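Local coordinates for dephospho-CoA kinase (Legionella pneumophila subsp. pneumophila, PDB 4TTR), which probably catalyses the ATP-dependent phosphorylation of the 3'-hydroxyl of dephospho-CoA, the last step of coenzyme A biosynthesis, at residues K29-E34 against S191-L196; S66-S71 against D86-N91; C122-P127 against Y135-K140. All coordinates share one frame; numbering follows the deposited sequence.

Contact 1 (K29-E34 against S191-L196); sequences KSTVAE and SGLSEL. With BU2 (1,3-butanediol), chain B.
The helix that follows the P-loop meets the start of the C-terminal helix here, with Thr31 and Val32 packed against Leu193 and Leu196. Lys29, Ser30 and Thr31 belong to the Walker A region predicted to bind ATP, and in this structure they line a pocket that holds 1,3-butanediol. The two helical segments approach to 11.1 Å between their axes and diverge by 52°, so they meet through side chains at a splayed crossing. The interface is wholly apolar and small, with no hydrogen bond between the segments. Thr31 divides its side chain between two tasks. At chi1 -58° its methyl CG2 is anti to the backbone N and turns to the C-terminal helix, while OG1 lies beside that N, on the ligand side. The methyl faces two leucines: Thr31 CG2 is 3.8 Å from Leu193 CD2, a side chain that crosses it at about a right angle. The same Thr31 CG2 lies 3.8 Å from Leu196 CD2. The other branch of Leu196 serves Val32, with Leu196 CD1 3.7 Å from Val32 CG2. Leu196 reaches both residues because its CG is anti to the backbone N (chi1 -176°), which extends the fork toward the helix 29-38. At the pocket, Thr31 OG1 stands 3.9 Å from C1 of the butanediol, and Lys29 N is 3.6 Å from its C3. Thr31 belongs both to the apolar seam and to the probable nucleotide site, which places the start of the C-terminal helix next to that site. Val32 and Leu196 both touch Leu187, so the two helices meet over the edge strand 185-188, with helix 29-38 also resting on the inner strands 18-23 and 122-125.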
ATOM      1  N   LYS A  29      -4.864   1.276   7.020  1.00 16.78           N
ATOM      2  CA  LYS A  29      -3.430   1.003   6.952  1.00 21.82           C
ATOM      3  C   LYS A  29      -2.578   2.269   6.941  1.00 18.78           C
ATOM      4  O   LYS A  29      -1.455   2.258   7.441  1.00 16.89           O
ATOM      5  CB  LYS A  29      -3.101   0.127   5.734  1.00 20.92           C
ATOM      6  CG  LYS A  29      -2.809   0.843   4.427  1.00 28.54           C
ATOM      7  CD  LYS A  29      -2.070  -0.095   3.487  1.00 30.14           C
ATOM      8  CE  LYS A  29      -1.698   0.585   2.184  1.00 49.30           C
ATOM      9  NZ  LYS A  29      -2.489   0.055   1.045  1.00 38.43           N
ATOM     10  N   SER A  30      -3.084   3.356   6.365  1.00 17.98           N
ATOM     11  CA  SER A  30      -2.343   4.611   6.366  0.59 21.89           C
ATOM     12  C   SER A  30      -2.268   5.163   7.787  1.00 14.27           C
ATOM     13  O   SER A  30      -1.319   5.855   8.141  1.00 17.84           O
ATOM     14  CB  SER A  30      -2.989   5.632   5.426  0.59 22.79           C
ATOM     15  OG  SER A  30      -4.070   6.295   6.053  0.59 21.32           O
ATOM     16  N   THR A  31      -3.276   4.850   8.596  1.00 18.28           N
ATOM     17  CA  THR A  31      -3.268   5.221  10.005  1.00 16.89           C
ATOM     18  C   THR A  31      -2.228   4.384  10.745  1.00 12.29           C
ATOM     19  O   THR A  31      -1.511   4.885  11.613  1.00 15.29           O
ATOM     20  CB  THR A  31      -4.645   5.019  10.649  1.00 21.08           C
ATOM     21  OG1 THR A  31      -5.620   5.790   9.937  1.00 20.74           O
ATOM     22  CG2 THR A  31      -4.627   5.443  12.113  1.00 20.24           C
ATOM     23  N   VAL A  32      -2.156   3.106  10.389  1.00 11.70           N
ATOM     24  CA  VAL A  32      -1.151   2.209  10.942  1.00 12.29           C
ATOM     25  C   VAL A  32       0.240   2.727  10.606  1.00 11.86           C
ATOM     26  O   VAL A  32       1.124   2.729  11.457  1.00 11.12           O
ATOM     27  CB  VAL A  32      -1.334   0.768  10.413  1.00 12.44           C
ATOM     28  CG1 VAL A  32      -0.118  -0.099  10.721  1.00 13.44           C
ATOM     29  CG2 VAL A  32      -2.579   0.149  11.015  1.00 12.61           C
ATOM     30  N   ALA A  33       0.428   3.173   9.367  1.00 15.30           N
ATOM     31  CA  ALA A  33       1.714   3.722   8.946  1.00 15.12           C
ATOM     32  C   ALA A  33       2.082   4.943   9.783  1.00 14.00           C
ATOM     33  O   ALA A  33       3.234   5.101  10.186  1.00 14.06           O
ATOM     34  CB  ALA A  33       1.682   4.083   7.472  1.00 16.73           C
ATOM     35  N   GLU A  34       1.100   5.798  10.051  1.00 16.29           N
ATOM     36  CA  GLU A  34       1.333   7.002  10.841  0.58 16.76           C
ATOM     37  C   GLU A  34       1.753   6.649  12.267  1.00 14.56           C
ATOM     38  O   GLU A  34       2.641   7.285  12.833  1.00 14.84           O
ATOM     39  CB  GLU A  34       0.076   7.884  10.853  0.58 17.82           C
ATOM     40  CG  GLU A  34       0.203   9.171  11.668  0.58 19.89           C
ATOM     41  CD  GLU A  34       1.302  10.099  11.166  0.58 21.33           C
ATOM     42  OE1 GLU A  34       1.722  10.992  11.933  0.58 23.04           O
ATOM     43  OE2 GLU A  34       1.743   9.947  10.005  0.58 21.91           O
ATOM     44  N   SER A 191     -11.772  -2.295  16.134  1.00 29.50           N
ATOM     45  CA  SER A 191     -12.312  -1.560  17.276  1.00 29.12           C
ATOM     46  C   SER A 191     -11.598  -0.256  17.637  1.00 28.75           C
ATOM     47  O   SER A 191     -11.025  -0.143  18.719  1.00 45.89           O
ATOM     48  CB  SER A 191     -12.308  -2.469  18.505  1.00 29.26           C
ATOM     49  OG  SER A 191     -10.990  -2.690  18.970  1.00 30.24           O
ATOM     50  N   GLY A 192     -11.645   0.730  16.748  1.00 26.64           N
ATOM     51  CA  GLY A 192     -11.233   2.081  17.101  1.00 30.26           C
ATOM     52  C   GLY A 192      -9.738   2.368  17.134  1.00 26.42           C
ATOM     53  O   GLY A 192      -8.906   1.461  17.202  1.00 22.75           O
ATOM     54  N   LEU A 193      -9.413   3.660  17.111  1.00 25.47           N
ATOM     55  CA  LEU A 193      -8.039   4.141  16.977  1.00 21.83           C
ATOM     56  C   LEU A 193      -7.129   3.764  18.138  1.00 19.91           C
ATOM     57  O   LEU A 193      -5.934   3.547  17.944  1.00 18.29           O
ATOM     58  CB  LEU A 193      -8.032   5.665  16.834  1.00 21.43           C
ATOM     59  CG  LEU A 193      -8.550   6.283  15.535  1.00 25.18           C
ATOM     60  CD1 LEU A 193      -8.551   7.798  15.661  1.00 24.66           C
ATOM     61  CD2 LEU A 193      -7.711   5.852  14.343  1.00 23.86           C
ATOM     62  N   SER A 194      -7.679   3.713  19.346  1.00 17.91           N
ATOM     63  CA  SER A 194      -6.869   3.462  20.531  1.00 22.45           C
ATOM     64  C   SER A 194      -6.313   2.039  20.544  1.00 24.30           C
ATOM     65  O   SER A 194      -5.132   1.837  20.832  1.00 21.55           O
ATOM     66  CB  SER A 194      -7.683   3.720  21.800  1.00 31.41           C
ATOM     67  OG  SER A 194      -6.931   3.406  22.960  0.28 26.70           O
ATOM     68  N   GLU A 195      -7.155   1.055  20.241  1.00 21.94           N
ATOM     69  CA  GLU A 195      -6.693  -0.328  20.201  1.00 23.52           C
ATOM     70  C   GLU A 195      -5.792  -0.552  18.998  1.00 18.43           C
ATOM     71  O   GLU A 195      -4.902  -1.398  19.031  1.00 18.02           O
ATOM     72  CB  GLU A 195      -7.869  -1.310  20.164  1.00 24.56           C
ATOM     73  CG  GLU A 195      -8.165  -1.964  21.509  1.00 42.83           C
ATOM     74  CD  GLU A 195      -6.965  -2.708  22.078  0.14 36.87           C
ATOM     75  OE1 GLU A 195      -6.343  -3.498  21.336  0.74 46.70           O
ATOM     76  OE2 GLU A 195      -6.637  -2.495  23.266  0.69 42.03           O
ATOM     77  N   LEU A 196      -6.031   0.203  17.932  1.00 16.06           N
ATOM     78  CA  LEU A 196      -5.176   0.133  16.757  1.00 18.45           C
ATOM     79  C   LEU A 196      -3.760   0.549  17.144  1.00 15.86           C
ATOM     80  O   LEU A 196      -2.786  -0.117  16.791  1.00 12.78           O
ATOM     81  CB  LEU A 196      -5.721   1.023  15.641  1.00 14.85           C
ATOM     82  CG  LEU A 196      -4.985   0.983  14.301  1.00 17.92           C
ATOM     83  CD1 LEU A 196      -4.947  -0.431  13.747  1.00 19.87           C
ATOM     84  CD2 LEU A 196      -5.649   1.931  13.304  1.00 17.55           C
TER
HETATM   85  C1  BU2 B 301      -6.700   4.520   6.358  1.00 34.71           C
HETATM   86  O1  BU2 B 301      -7.860   5.241   6.713  1.00 48.91           O
HETATM   87  C2  BU2 B 301      -6.486   4.565   4.860  1.00 49.22           C
HETATM   88  C3  BU2 B 301      -6.371   3.149   4.337  1.00 37.10           C
HETATM   89  O3  BU2 B 301      -7.665   2.602   4.217  1.00 33.44           O
HETATM   90  C4  BU2 B 301      -5.689   3.162   2.988  1.00 45.20           C

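Contact 2 (S66-S71 against D86-N91); sequences SHFGSS and DIIFSN
Apolar contacts join Phe68, the last residue of helix 59-68, to Ile87 and Ile88 on helix 81-90. Phe68 CE1 lies 3.7 Å from Ile87 CG2, the two side chains sliding past each other in opposite directions. The looser partner is Ile88, whose CD1 comes to 4.2 Å from Phe68 CZ. Both methyls approach the ring obliquely. At chi1 -68° Ile87 holds CG2 anti to its own N, which presents this branch to the phenyl ring. Within its own segment, His67 turns its edge to one Phe68 face, with His67 CD2 3.7 Å above the centre of the Phe68 ring; this edge-to-face arrangement probably limits rotation of the phenyl ring.

No hydrogen bond crosses between the segments. Within 86-91, Ser90 OG donates to Asp86 O at 2.8 Å, with a C=O...donor angle of 145°, and the same carbonyl also accepts Ser90 N, a double grip near the helix C-terminus.

This surface contact joins the C-terminal ends of two helices outside the parallel sheet, away from the nucleotide site. Helix 92-115 touches both: Glu94 meets Phe68 and hydrogen-bonds His67 NE2, Trp97 stacks on His67, and Arg95 and Leu98 meet Ile88.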
ATOM      1  N   SER A  66       0.187   7.462 -23.195  1.00 14.02           N
ATOM      2  CA  SER A  66       0.272   6.861 -24.518  0.66 18.43           C
ATOM      3  C   SER A  66      -0.404   5.493 -24.513  1.00 19.37           C
ATOM      4  O   SER A  66      -1.045   5.100 -25.488  1.00 20.49           O
ATOM      5  CB  SER A  66       1.729   6.735 -24.967  0.66 20.06           C
ATOM      6  OG  SER A  66       2.252   5.455 -24.664  0.66 33.37           O
ATOM      7  N   HIS A  67      -0.267   4.774 -23.404  1.00 17.16           N
ATOM      8  CA  HIS A  67      -0.825   3.431 -23.280  1.00 18.69           C
ATOM      9  C   HIS A  67      -2.344   3.438 -23.132  1.00 15.06           C
ATOM     10  O   HIS A  67      -3.051   2.743 -23.862  1.00 15.58           O
ATOM     11  CB  HIS A  67      -0.197   2.716 -22.084  1.00 17.48           C
ATOM     12  CG  HIS A  67      -0.621   1.288 -21.940  1.00 16.39           C
ATOM     13  ND1 HIS A  67      -0.113   0.279 -22.728  1.00 18.37           N
ATOM     14  CD2 HIS A  67      -1.503   0.701 -21.098  1.00 16.96           C
ATOM     15  CE1 HIS A  67      -0.662  -0.869 -22.377  1.00 20.10           C
ATOM     16  NE2 HIS A  67      -1.512  -0.642 -21.391  1.00 17.76           N
ATOM     17  N   PHE A  68      -2.843   4.222 -22.183  1.00 15.51           N
ATOM     18  CA  PHE A  68      -4.269   4.241 -21.890  1.00 17.53           C
ATOM     19  C   PHE A  68      -5.022   5.246 -22.752  1.00 19.22           C
ATOM     20  O   PHE A  68      -6.235   5.136 -22.918  1.00 13.81           O
ATOM     21  CB  PHE A  68      -4.502   4.551 -20.411  1.00 15.65           C
ATOM     22  CG  PHE A  68      -4.077   3.446 -19.486  1.00 18.36           C
ATOM     23  CD1 PHE A  68      -4.732   2.224 -19.494  1.00 16.09           C
ATOM     24  CD2 PHE A  68      -3.030   3.633 -18.597  1.00 19.01           C
ATOM     25  CE1 PHE A  68      -4.344   1.206 -18.636  1.00 19.86           C
ATOM     26  CE2 PHE A  68      -2.638   2.620 -17.737  1.00 17.80           C
ATOM     27  CZ  PHE A  68      -3.294   1.405 -17.756  1.00 16.89           C
ATOM     28  N   GLY A  69      -4.307   6.226 -23.293  1.00 15.15           N
ATOM     29  CA  GLY A  69      -4.910   7.198 -24.187  1.00 17.25           C
ATOM     30  C   GLY A  69      -5.367   8.452 -23.467  1.00 16.47           C
ATOM     31  O   GLY A  69      -5.144   8.610 -22.271  1.00 17.56           O
ATOM     32  N   SER A  70      -6.031   9.331 -24.206  1.00 15.57           N
ATOM     33  CA  SER A  70      -6.390  10.655 -23.718  1.00 16.55           C
ATOM     34  C   SER A  70      -7.383  10.649 -22.557  1.00 18.02           C
ATOM     35  O   SER A  70      -7.512  11.649 -21.852  1.00 17.55           O
ATOM     36  CB  SER A  70      -6.969  11.479 -24.871  1.00 19.05           C
ATOM     37  OG  SER A  70      -8.019  10.778 -25.516  1.00 19.23           O
ATOM     38  N   SER A  71      -8.082   9.533 -22.352  1.00 18.32           N
ATOM     39  CA  SER A  71      -9.115   9.469 -21.318  1.00 16.10           C
ATOM     40  C   SER A  71      -8.542   9.615 -19.901  1.00 16.41           C
ATOM     41  O   SER A  71      -9.247  10.053 -18.991  1.00 15.88           O
ATOM     42  CB  SER A  71      -9.905   8.154 -21.423  1.00 17.78           C
ATOM     43  OG  SER A  71      -9.164   7.051 -20.925  1.00 16.37           O
ATOM     44  N   ASP A  86      -9.613   2.700 -11.261  1.00 21.80           N
ATOM     45  CA  ASP A  86     -10.758   1.933 -11.746  1.00 19.38           C
ATOM     46  C   ASP A  86     -10.327   0.934 -12.814  1.00 20.31           C
ATOM     47  O   ASP A  86     -10.792  -0.203 -12.831  1.00 18.50           O
ATOM     48  CB  ASP A  86     -11.839   2.858 -12.314  1.00 21.83           C
ATOM     49  CG  ASP A  86     -12.469   3.747 -11.255  1.00 25.07           C
ATOM     50  OD1 ASP A  86     -12.284   3.470 -10.053  1.00 26.76           O
ATOM     51  OD2 ASP A  86     -13.156   4.722 -11.627  1.00 31.54           O
ATOM     52  N   ILE A  87      -9.436   1.363 -13.703  1.00 19.15           N
ATOM     53  CA  ILE A  87      -8.956   0.499 -14.775  1.00 17.67           C
ATOM     54  C   ILE A  87      -8.102  -0.628 -14.206  1.00 18.64           C
ATOM     55  O   ILE A  87      -8.288  -1.795 -14.550  1.00 19.55           O
ATOM     56  CB  ILE A  87      -8.143   1.299 -15.828  1.00 19.17           C
ATOM     57  CG1 ILE A  87      -9.067   2.254 -16.589  1.00 15.05           C
ATOM     58  CG2 ILE A  87      -7.444   0.355 -16.812  1.00 19.29           C
ATOM     59  CD1 ILE A  87      -8.355   3.205 -17.545  1.00 18.00           C
ATOM     60  N   ILE A  88      -7.166  -0.269 -13.337  1.00 17.65           N
ATOM     61  CA  ILE A  88      -6.255  -1.235 -12.735  1.00 22.01           C
ATOM     62  C   ILE A  88      -7.022  -2.294 -11.942  1.00 19.99           C
ATOM     63  O   ILE A  88      -6.704  -3.481 -12.002  1.00 16.98           O
ATOM     64  CB  ILE A  88      -5.227  -0.524 -11.804  1.00 19.16           C
ATOM     65  CG1 ILE A  88      -4.307   0.412 -12.601  1.00 32.60           C
ATOM     66  CG2 ILE A  88      -4.377  -1.519 -11.039  1.00 39.19           C
ATOM     67  CD1 ILE A  88      -3.732  -0.165 -13.879  1.00 23.83           C
ATOM     68  N   PHE A  89      -8.037  -1.864 -11.202  1.00 17.67           N
ATOM     69  CA  PHE A  89      -8.785  -2.772 -10.341  1.00 25.03           C
ATOM     70  C   PHE A  89      -9.595  -3.793 -11.137  1.00 23.67           C
ATOM     71  O   PHE A  89      -9.734  -4.939 -10.719  1.00 22.41           O
ATOM     72  CB  PHE A  89      -9.715  -1.977  -9.423  1.00 30.74           C
ATOM     73  CG  PHE A  89     -10.639  -2.834  -8.608  1.00 42.69           C
ATOM     74  CD1 PHE A  89     -11.950  -3.040  -9.009  1.00 35.93           C
ATOM     75  CD2 PHE A  89     -10.196  -3.440  -7.445  1.00 43.52           C
ATOM     76  CE1 PHE A  89     -12.800  -3.831  -8.261  1.00 36.92           C
ATOM     77  CE2 PHE A  89     -11.041  -4.231  -6.693  1.00 37.92           C
ATOM     78  CZ  PHE A  89     -12.347  -4.426  -7.102  1.00 49.26           C
ATOM     79  N   SER A  90     -10.119  -3.374 -12.285  1.00 21.03           N
ATOM     80  CA  SER A  90     -11.028  -4.211 -13.065  1.00 19.52           C
ATOM     81  C   SER A  90     -10.317  -4.989 -14.172  1.00 20.42           C
ATOM     82  O   SER A  90     -10.857  -5.967 -14.685  1.00 20.14           O
ATOM     83  CB  SER A  90     -12.139  -3.349 -13.668  1.00 17.40           C
ATOM     84  OG  SER A  90     -11.607  -2.318 -14.482  1.00 20.36           O
ATOM     85  N   ASN A  91      -9.109  -4.557 -14.527  1.00 18.63           N
ATOM     86  CA  ASN A  91      -8.345  -5.166 -15.615  1.00 19.47           C
ATOM     87  C   ASN A  91      -6.963  -5.607 -15.119  1.00 23.84           C
ATOM     88  O   ASN A  91      -6.050  -4.792 -14.981  1.00 21.52           O
ATOM     89  CB  ASN A  91      -8.219  -4.179 -16.784  1.00 17.24           C
ATOM     90  CG  ASN A  91      -7.827  -4.853 -18.087  1.00 17.33           C
ATOM     91  OD1 ASN A  91      -7.075  -5.826 -18.101  1.00 18.55           O
ATOM     92  ND2 ASN A  91      -8.338  -4.328 -19.197  1.00 19.21           N
TER

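Contact 3 (C122-P127 against Y135-K140); sequences CLIEIP and YPYLQK
Ile124 near the end of strand 122-125 and Ile126 just beyond it point the same way, as two bumps, and Tyr135, Tyr137 and Leu138 form the uneven surface that receives them. The methyl Ile126 CG2 settles over one face of the Tyr135 ring, 4.0 Å from its centroid and displaced toward the rim, a CH-pi contact. Ile126 CD1 goes a different way and meets Leu138 CD1 tip to tip at 3.8 Å. The Ile126 chi1 of 59° sets CG1 between the backbone N and the carbonyl carbon, and CG2 is left to face the tyrosine. Strand 122-125 belongs to the five-stranded parallel sheet of this P-loop kinase, and residues 135-139 end the link to strand 140-145, which lies on the far side of the central strand 18-23 from strand 122-125. A type I turn from Tyr135 to Leu138 gathers the three receiving side chains. The notch between Tyr137 and Leu138 takes the tip of Ile124: CD1 lies in the plane of the Tyr137 ring at its edge, 3.7 Å from CE2. The same methyl, Ile124 CD1, is 3.9 Å from Leu138 CD2, the other wall of the notch. Tyr137 OH is buried here and has no hydrogen-bonding partner in the model, while Phe130 packs on Tyr135.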
ATOM      1  N   CYS A 122      12.760  -0.656   9.012  1.00 14.09           N
ATOM      2  CA  CYS A 122      12.056   0.213   8.071  1.00 15.49           C
ATOM      3  C   CYS A 122      10.715  -0.390   7.678  1.00 14.02           C
ATOM      4  O   CYS A 122      10.579  -1.604   7.558  1.00 15.25           O
ATOM      5  CB  CYS A 122      12.915   0.450   6.823  1.00 18.13           C
ATOM      6  SG  CYS A 122      12.232   1.630   5.626  1.00 33.03           S
ATOM      7  N   LEU A 123       9.729   0.475   7.488  1.00 13.41           N
ATOM      8  CA  LEU A 123       8.410   0.066   7.034  1.00 16.38           C
ATOM      9  C   LEU A 123       8.199   0.525   5.595  1.00 14.87           C
ATOM     10  O   LEU A 123       8.372   1.699   5.286  1.00 14.55           O
ATOM     11  CB  LEU A 123       7.335   0.649   7.947  1.00 15.79           C
ATOM     12  CG  LEU A 123       5.952   0.011   7.868  1.00 15.91           C
ATOM     13  CD1 LEU A 123       5.953  -1.359   8.529  1.00 16.31           C
ATOM     14  CD2 LEU A 123       4.940   0.924   8.525  1.00 19.50           C
ATOM     15  N   ILE A 124       7.848  -0.413   4.720  1.00 14.47           N
ATOM     16  CA  ILE A 124       7.585  -0.113   3.318  1.00 13.55           C
ATOM     17  C   ILE A 124       6.118  -0.392   2.993  1.00 13.93           C
ATOM     18  O   ILE A 124       5.693  -1.545   2.946  1.00  9.86           O
ATOM     19  CB  ILE A 124       8.483  -0.947   2.376  1.00 15.07           C
ATOM     20  CG1 ILE A 124       9.952  -0.853   2.802  1.00 16.31           C
ATOM     21  CG2 ILE A 124       8.310  -0.480   0.937  1.00 16.69           C
ATOM     22  CD1 ILE A 124      10.888  -1.749   2.012  1.00 18.02           C
ATOM     23  N   GLU A 125       5.347   0.670   2.787  1.00 15.58           N
ATOM     24  CA  GLU A 125       3.948   0.530   2.401  1.00 18.57           C
ATOM     25  C   GLU A 125       3.850   0.139   0.932  1.00 19.65           C
ATOM     26  O   GLU A 125       4.313   0.870   0.058  1.00 21.62           O
ATOM     27  CB  GLU A 125       3.180   1.826   2.655  1.00 20.17           C
ATOM     28  CG  GLU A 125       1.676   1.688   2.473  1.00 31.18           C
ATOM     29  CD  GLU A 125       0.942   3.007   2.627  1.00 44.51           C
ATOM     30  OE1 GLU A 125       0.223   3.400   1.684  0.38 36.60           O
ATOM     31  OE2 GLU A 125       1.074   3.644   3.693  1.00 44.55           O
ATOM     32  N   ILE A 126       3.239  -1.017   0.680  1.00 16.41           N
ATOM     33  CA  ILE A 126       3.187  -1.612  -0.650  1.00 21.67           C
ATOM     34  C   ILE A 126       1.754  -2.066  -0.956  1.00 27.24           C
ATOM     35  O   ILE A 126       0.920  -2.116  -0.052  1.00 22.00           O
ATOM     36  CB  ILE A 126       4.177  -2.795  -0.751  1.00 23.32           C
ATOM     37  CG1 ILE A 126       3.846  -3.861   0.296  1.00 22.95           C
ATOM     38  CG2 ILE A 126       5.596  -2.288  -0.572  1.00 23.77           C
ATOM     39  CD1 ILE A 126       4.827  -5.020   0.347  1.00 25.51           C
ATOM     40  N   PRO A 127       1.452  -2.380  -2.231  1.00 46.93           N
ATOM     41  CA  PRO A 127       0.070  -2.773  -2.543  1.00 30.73           C
ATOM     42  C   PRO A 127      -0.311  -4.157  -2.016  1.00 27.56           C
ATOM     43  O   PRO A 127       0.561  -4.990  -1.771  1.00 24.28           O
ATOM     44  CB  PRO A 127       0.034  -2.752  -4.077  1.00 30.13           C
ATOM     45  CG  PRO A 127       1.437  -2.954  -4.493  1.00 39.11           C
ATOM     46  CD  PRO A 127       2.277  -2.274  -3.450  1.00 48.03           C
ATOM     47  N   TYR A 135       9.686  -7.618  -4.382  1.00 33.34           N
ATOM     48  CA  TYR A 135      10.005  -7.328  -2.984  1.00 33.38           C
ATOM     49  C   TYR A 135      10.535  -8.561  -2.251  1.00 35.21           C
ATOM     50  O   TYR A 135       9.986  -8.960  -1.223  1.00 33.71           O
ATOM     51  CB  TYR A 135       8.770  -6.789  -2.259  1.00 28.76           C
ATOM     52  CG  TYR A 135       8.275  -5.475  -2.812  1.00 27.76           C
ATOM     53  CD1 TYR A 135       8.920  -4.287  -2.503  1.00 26.16           C
ATOM     54  CD2 TYR A 135       7.164  -5.423  -3.644  1.00 28.93           C
ATOM     55  CE1 TYR A 135       8.479  -3.081  -3.005  1.00 29.16           C
ATOM     56  CE2 TYR A 135       6.711  -4.219  -4.152  1.00 31.87           C
ATOM     57  CZ  TYR A 135       7.374  -3.051  -3.829  1.00 33.50           C
ATOM     58  OH  TYR A 135       6.933  -1.849  -4.330  1.00 42.80           O
ATOM     59  N   PRO A 136      11.611  -9.167  -2.777  1.00 39.72           N
ATOM     60  CA  PRO A 136      12.193 -10.376  -2.185  1.00 42.50           C
ATOM     61  C   PRO A 136      13.018 -10.097  -0.930  1.00 37.86           C
ATOM     62  O   PRO A 136      13.449 -11.037  -0.263  1.00 42.23           O
ATOM     63  CB  PRO A 136      13.087 -10.906  -3.306  1.00 41.97           C
ATOM     64  CG  PRO A 136      13.530  -9.678  -4.018  1.00 39.92           C
ATOM     65  CD  PRO A 136      12.354  -8.740  -3.977  1.00 35.93           C
ATOM     66  N   TYR A 137      13.224  -8.821  -0.617  1.00 33.03           N
ATOM     67  CA  TYR A 137      14.124  -8.427   0.464  1.00 32.84           C
ATOM     68  C   TYR A 137      13.409  -8.167   1.792  1.00 29.71           C
ATOM     69  O   TYR A 137      14.052  -7.856   2.794  1.00 32.13           O
ATOM     70  CB  TYR A 137      14.912  -7.177   0.057  1.00 32.07           C
ATOM     71  CG  TYR A 137      14.068  -6.049  -0.505  1.00 32.23           C
ATOM     72  CD1 TYR A 137      13.865  -5.926  -1.873  1.00 28.77           C
ATOM     73  CD2 TYR A 137      13.488  -5.105   0.330  1.00 29.59           C
ATOM     74  CE1 TYR A 137      13.104  -4.897  -2.393  1.00 28.49           C
ATOM     75  CE2 TYR A 137      12.725  -4.073  -0.181  1.00 28.58           C
ATOM     76  CZ  TYR A 137      12.535  -3.974  -1.541  1.00 28.94           C
ATOM     77  OH  TYR A 137      11.776  -2.950  -2.051  1.00 24.80           O
ATOM     78  N   LEU A 138      12.088  -8.297   1.804  1.00 24.65           N
ATOM     79  CA  LEU A 138      11.314  -8.064   3.017  1.00 20.61           C
ATOM     80  C   LEU A 138      11.545  -9.166   4.048  1.00 18.98           C
ATOM     81  O   LEU A 138      11.483 -10.346   3.718  1.00 20.78           O
ATOM     82  CB  LEU A 138       9.823  -7.975   2.682  1.00 21.78           C
ATOM     83  CG  LEU A 138       9.402  -6.855   1.730  1.00 19.40           C
ATOM     84  CD1 LEU A 138       7.904  -6.924   1.487  1.00 26.65           C
ATOM     85  CD2 LEU A 138       9.798  -5.491   2.274  1.00 17.14           C
ATOM     86  N   GLN A 139      11.803  -8.784   5.295  1.00 17.66           N
ATOM     87  CA  GLN A 139      11.917  -9.760   6.375  1.00 19.12           C
ATOM     88  C   GLN A 139      10.538 -10.212   6.830  1.00 18.47           C
ATOM     89  O   GLN A 139      10.332 -11.374   7.177  1.00 17.80           O
ATOM     90  CB  GLN A 139      12.669  -9.180   7.577  1.00 17.26           C
ATOM     91  CG  GLN A 139      14.170  -9.016   7.421  1.00 17.68           C
ATOM     92  CD  GLN A 139      14.823 -10.190   6.740  1.00 27.71           C
ATOM     93  OE1 GLN A 139      14.778 -11.328   7.228  1.00 31.27           O
ATOM     94  NE2 GLN A 139      15.468  -9.912   5.609  1.00 30.54           N
ATOM     95  N   LYS A 140       9.607  -9.266   6.844  1.00 20.73           N
ATOM     96  CA  LYS A 140       8.262  -9.510   7.335  1.00 18.04           C
ATOM     97  C   LYS A 140       7.241  -8.846   6.434  1.00 15.53           C
ATOM     98  O   LYS A 140       7.546  -7.861   5.763  1.00 12.37           O
ATOM     99  CB  LYS A 140       8.103  -8.977   8.758  1.00 16.33           C
ATOM    100  CG  LYS A 140       9.036  -9.587   9.770  1.00 21.00           C
ATOM    101  CD  LYS A 140       8.653 -11.017  10.068  1.00 21.86           C
ATOM    102  CE  LYS A 140       9.189 -11.435  11.412  1.00 24.62           C
ATOM    103  NZ  LYS A 140       8.911 -12.857  11.704  1.00 28.43           N
TER

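Along the chain contact 1 closes a long loop, from the helix 29-38 to the C-terminal helix 192-213, and contacts 2 and 3 are nested inside it in that order. Contact 1 packs helices on the parallel sheet that supplies strand 122-125 to contact 3; their centres are about 19 Å apart, and they touch where Lys29 and Ala33 pack on Glu125, beside the probable ATP site. Contact 2 joins helices 59-68 and 81-90 on the opposite side of the chain's centre, its own centre about 32 Å from that of contact 1 and 27 Å from that of contact 3. Contacts 1 and 3 thus belong to the probable nucleotide-binding core, contact 2 to the helical part beside it.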